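PDB 4ACZ: endo-alpha-mannosidase from Bacteroides thetaiotaomicron, which hydrolyses internal alpha-mannosidic linkages, probably releasing a glucosylated mannose from glycans as a family 99 glycoside hydrolase. Local coordinates for residues K148-I153 and K187-I192. Sequence-based numbering, arbitrary orientation.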
ATOM      1  N   LYS A 148       9.755   6.243   8.701  1.00 14.56           N
ATOM      2  CA  LYS A 148       8.599   6.061   9.594  1.00 14.61           C
ATOM      3  C   LYS A 148       7.682   4.965   9.053  1.00 14.33           C
ATOM      4  O   LYS A 148       7.678   4.695   7.841  1.00 13.79           O
ATOM      5  CB  LYS A 148       7.807   7.379   9.755  1.00 15.03           C
ATOM      6  CG  LYS A 148       8.619   8.618  10.143  1.00 15.95           C
ATOM      7  CD  LYS A 148       8.995   8.595  11.620  1.00 18.23           C
ATOM      8  CE  LYS A 148       9.856   9.797  12.006  1.00 18.60           C
ATOM      9  NZ  LYS A 148      10.608   9.490  13.247  1.00 19.98           N
ATOM     10  N   VAL A 149       6.896   4.368   9.949  1.00 14.00           N
ATOM     11  CA  VAL A 149       6.046   3.217   9.639  1.00 13.46           C
ATOM     12  C   VAL A 149       4.620   3.489  10.089  1.00 13.64           C
ATOM     13  O   VAL A 149       4.401   3.818  11.247  1.00 14.53           O
ATOM     14  CB  VAL A 149       6.548   1.919  10.380  1.00 13.36           C
ATOM     15  CG1 VAL A 149       5.589   0.735  10.152  1.00 12.61           C
ATOM     16  CG2 VAL A 149       7.982   1.556   9.959  1.00 13.33           C
ATOM     17  N   CYS A 150       3.643   3.355   9.187  1.00 13.78           N
ATOM     18  CA  CYS A 150       2.239   3.356   9.594  1.00 13.33           C
ATOM     19  C   CYS A 150       1.585   2.058   9.162  1.00 13.19           C
ATOM     20  O   CYS A 150       2.229   1.179   8.569  1.00 13.54           O
ATOM     21  CB  CYS A 150       1.476   4.600   9.077  1.00 13.74           C
ATOM     22  SG  CYS A 150       1.308   4.679   7.298  1.00 14.75           S
ATOM     23  N   PHE A 151       0.309   1.905   9.467  1.00 13.26           N
ATOM     24  CA  PHE A 151      -0.318   0.599   9.284  1.00 13.51           C
ATOM     25  C   PHE A 151      -1.475   0.629   8.328  1.00 13.70           C
ATOM     26  O   PHE A 151      -2.242   1.596   8.327  1.00 13.81           O
ATOM     27  CB  PHE A 151      -0.724   0.010  10.629  1.00 13.66           C
ATOM     28  CG  PHE A 151       0.457  -0.382  11.455  1.00 14.11           C
ATOM     29  CD1 PHE A 151       1.256   0.594  12.037  1.00 13.65           C
ATOM     30  CD2 PHE A 151       0.815  -1.720  11.588  1.00 13.81           C
ATOM     31  CE1 PHE A 151       2.398   0.240  12.767  1.00 15.00           C
ATOM     32  CE2 PHE A 151       1.942  -2.080  12.329  1.00 14.72           C
ATOM     33  CZ  PHE A 151       2.730  -1.101  12.918  1.00 14.48           C
ATOM     34  N   HIS A 152      -1.587  -0.447   7.540  1.00 13.70           N
ATOM     35  CA  HIS A 152      -2.612  -0.604   6.480  1.00 14.07           C
ATOM     36  C   HIS A 152      -3.540  -1.771   6.866  1.00 14.87           C
ATOM     37  O   HIS A 152      -3.208  -2.942   6.627  1.00 14.97           O
ATOM     38  CB  HIS A 152      -1.897  -0.886   5.147  1.00 13.52           C
ATOM     39  CG  HIS A 152      -2.776  -0.807   3.929  1.00 13.47           C
ATOM     40  ND1 HIS A 152      -2.395  -1.321   2.705  1.00 13.40           N
ATOM     41  CD2 HIS A 152      -4.005  -0.264   3.742  1.00 13.38           C
ATOM     42  CE1 HIS A 152      -3.351  -1.091   1.817  1.00 13.53           C
ATOM     43  NE2 HIS A 152      -4.342  -0.458   2.423  1.00 13.51           N
ATOM     44  N   ILE A 153      -4.677  -1.446   7.493  1.00 15.71           N
ATOM     45  CA  ILE A 153      -5.590  -2.455   8.058  1.00 16.11           C
ATOM     46  C   ILE A 153      -6.359  -3.190   6.966  1.00 16.51           C
ATOM     47  O   ILE A 153      -7.291  -2.634   6.356  1.00 15.99           O
ATOM     48  CB  ILE A 153      -6.611  -1.835   9.068  1.00 16.99           C
ATOM     49  CG1 ILE A 153      -5.901  -0.991  10.134  1.00 17.76           C
ATOM     50  CG2 ILE A 153      -7.485  -2.949   9.710  1.00 16.26           C
ATOM     51  CD1 ILE A 153      -5.094  -1.837  11.179  1.00 19.65           C
ATOM     52  N   LYS A 187      -0.655  12.850  15.236  1.00 17.30           N
ATOM     53  CA  LYS A 187      -1.545  11.680  15.365  1.00 17.10           C
ATOM     54  C   LYS A 187      -1.107  10.527  14.469  1.00 16.66           C
ATOM     55  O   LYS A 187      -0.618  10.752  13.344  1.00 16.75           O
ATOM     56  CB  LYS A 187      -3.006  12.060  15.025  1.00 17.77           C
ATOM     57  CG  LYS A 187      -3.725  12.787  16.175  1.00 19.11           C
ATOM     58  CD  LYS A 187      -5.186  13.134  15.863  1.00 19.83           C
ATOM     59  CE  LYS A 187      -5.281  14.329  14.931  1.00 20.14           C
ATOM     60  NZ  LYS A 187      -6.649  14.899  14.909  1.00 19.54           N
ATOM     61  N   PRO A 188      -1.275   9.283  14.951  1.00 16.39           N
ATOM     62  CA  PRO A 188      -1.003   8.158  14.059  1.00 15.96           C
ATOM     63  C   PRO A 188      -1.949   8.158  12.870  1.00 15.80           C
ATOM     64  O   PRO A 188      -3.064   8.693  12.958  1.00 14.94           O
ATOM     65  CB  PRO A 188      -1.282   6.926  14.919  1.00 16.10           C
ATOM     66  CG  PRO A 188      -2.091   7.410  16.043  1.00 16.73           C
ATOM     67  CD  PRO A 188      -1.714   8.838  16.285  1.00 15.95           C
ATOM     68  N   LEU A 189      -1.505   7.551  11.775  1.00 15.14           N
ATOM     69  CA  LEU A 189      -2.329   7.454  10.567  1.00 15.50           C
ATOM     70  C   LEU A 189      -2.619   5.993  10.176  1.00 14.89           C
ATOM     71  O   LEU A 189      -1.718   5.141  10.144  1.00 14.86           O
ATOM     72  CB  LEU A 189      -1.691   8.223   9.423  1.00 16.17           C
ATOM     73  CG  LEU A 189      -2.656   8.326   8.250  1.00 17.35           C
ATOM     74  CD1 LEU A 189      -2.779   9.734   7.773  1.00 18.13           C
ATOM     75  CD2 LEU A 189      -2.217   7.400   7.163  1.00 18.04           C
ATOM     76  N   PHE A 190      -3.887   5.695   9.935  1.00 13.96           N
ATOM     77  CA  PHE A 190      -4.259   4.342   9.525  1.00 14.10           C
ATOM     78  C   PHE A 190      -4.978   4.348   8.192  1.00 13.86           C
ATOM     79  O   PHE A 190      -5.896   5.132   7.993  1.00 14.03           O
ATOM     80  CB  PHE A 190      -5.159   3.699  10.575  1.00 14.02           C
ATOM     81  CG  PHE A 190      -4.461   3.407  11.872  1.00 14.57           C
ATOM     82  CD1 PHE A 190      -4.421   4.364  12.885  1.00 14.96           C
ATOM     83  CD2 PHE A 190      -3.871   2.166  12.087  1.00 14.66           C
ATOM     84  CE1 PHE A 190      -3.785   4.078  14.119  1.00 15.62           C
ATOM     85  CE2 PHE A 190      -3.236   1.858  13.291  1.00 15.18           C
ATOM     86  CZ  PHE A 190      -3.191   2.815  14.320  1.00 15.61           C
ATOM     87  N   PHE A 191      -4.570   3.465   7.289  1.00 14.16           N
ATOM     88  CA  PHE A 191      -5.342   3.212   6.073  1.00 14.35           C
ATOM     89  C   PHE A 191      -6.230   2.006   6.319  1.00 14.94           C
ATOM     90  O   PHE A 191      -5.843   1.052   7.012  1.00 14.26           O
ATOM     91  CB  PHE A 191      -4.424   2.971   4.876  1.00 13.26           C
ATOM     92  CG  PHE A 191      -3.688   4.198   4.410  1.00 13.38           C
ATOM     93  CD1 PHE A 191      -2.437   4.522   4.951  1.00 13.93           C
ATOM     94  CD2 PHE A 191      -4.220   5.005   3.398  1.00 12.97           C
ATOM     95  CE1 PHE A 191      -1.716   5.654   4.494  1.00 13.93           C
ATOM     96  CE2 PHE A 191      -3.542   6.143   2.937  1.00 13.28           C
ATOM     97  CZ  PHE A 191      -2.270   6.478   3.496  1.00 13.99           C
ATOM     98  N   ILE A 192      -7.439   2.052   5.771  1.00 15.33           N
ATOM     99  CA  ILE A 192      -8.341   0.932   5.939  1.00 16.01           C
ATOM    100  C   ILE A 192      -8.803   0.409   4.575  1.00 17.25           C
ATOM    101  O   ILE A 192      -9.667   1.022   3.905  1.00 16.15           O
ATOM    102  CB  ILE A 192      -9.575   1.270   6.837  1.00 16.15           C
ATOM    103  CG1 ILE A 192      -9.149   1.981   8.142  1.00 16.50           C
ATOM    104  CG2 ILE A 192     -10.368  -0.013   7.093  1.00 16.57           C
ATOM    105  CD1 ILE A 192     -10.313   2.415   9.037  1.00 16.65           C
TER
HETATM  106  O   HOH W   1      -0.641   3.497  12.071  1.00 15.08           O
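On the barrel-lining face, the edge of the Phe191 ring meets Cys150 SG, with CE1 4.2 Å from the sulfur. Cys150 chi1 of 66° sets SG between its backbone N and carbonyl carbon, directing it to that edge as a sulfur-aromatic contact. Further along, the His152 ring, its CG anti to the backbone N (chi1 -169°), turns its CD2 corner toward the next strand, 3.5 Å from Phe191 CB, with Phe191 O in plane at its edge. On the outer face, the CD2 corner of Phe190 fits the notch between Phe151 CB (4.1 Å) and Ile153 CG1 (4.2 Å). A water over the centre of this ring donates to Leu189 O and weakly accepts from Phe151 N, bridging the strands where they splay apart. Direct parallel bonding follows: Phe191 N donates to Phe151 O (3.2 Å) and Ile153 N to Phe191 O (2.8 Å). The strands are neighbours in the (beta/alpha)8 barrel, linked by the crossover through helix 161-175. Inside, Tyr246 OH is hydrogen-bonded to His152 NE2, beside a bound glycerol consistent with a pocket, and Phe45 meets both inward rings; outside, Phe151 packs against Tyr175, ending the crossover helix, and Val135 of helix 133-145, while Phe190 meets Phe224 of strand 223-227.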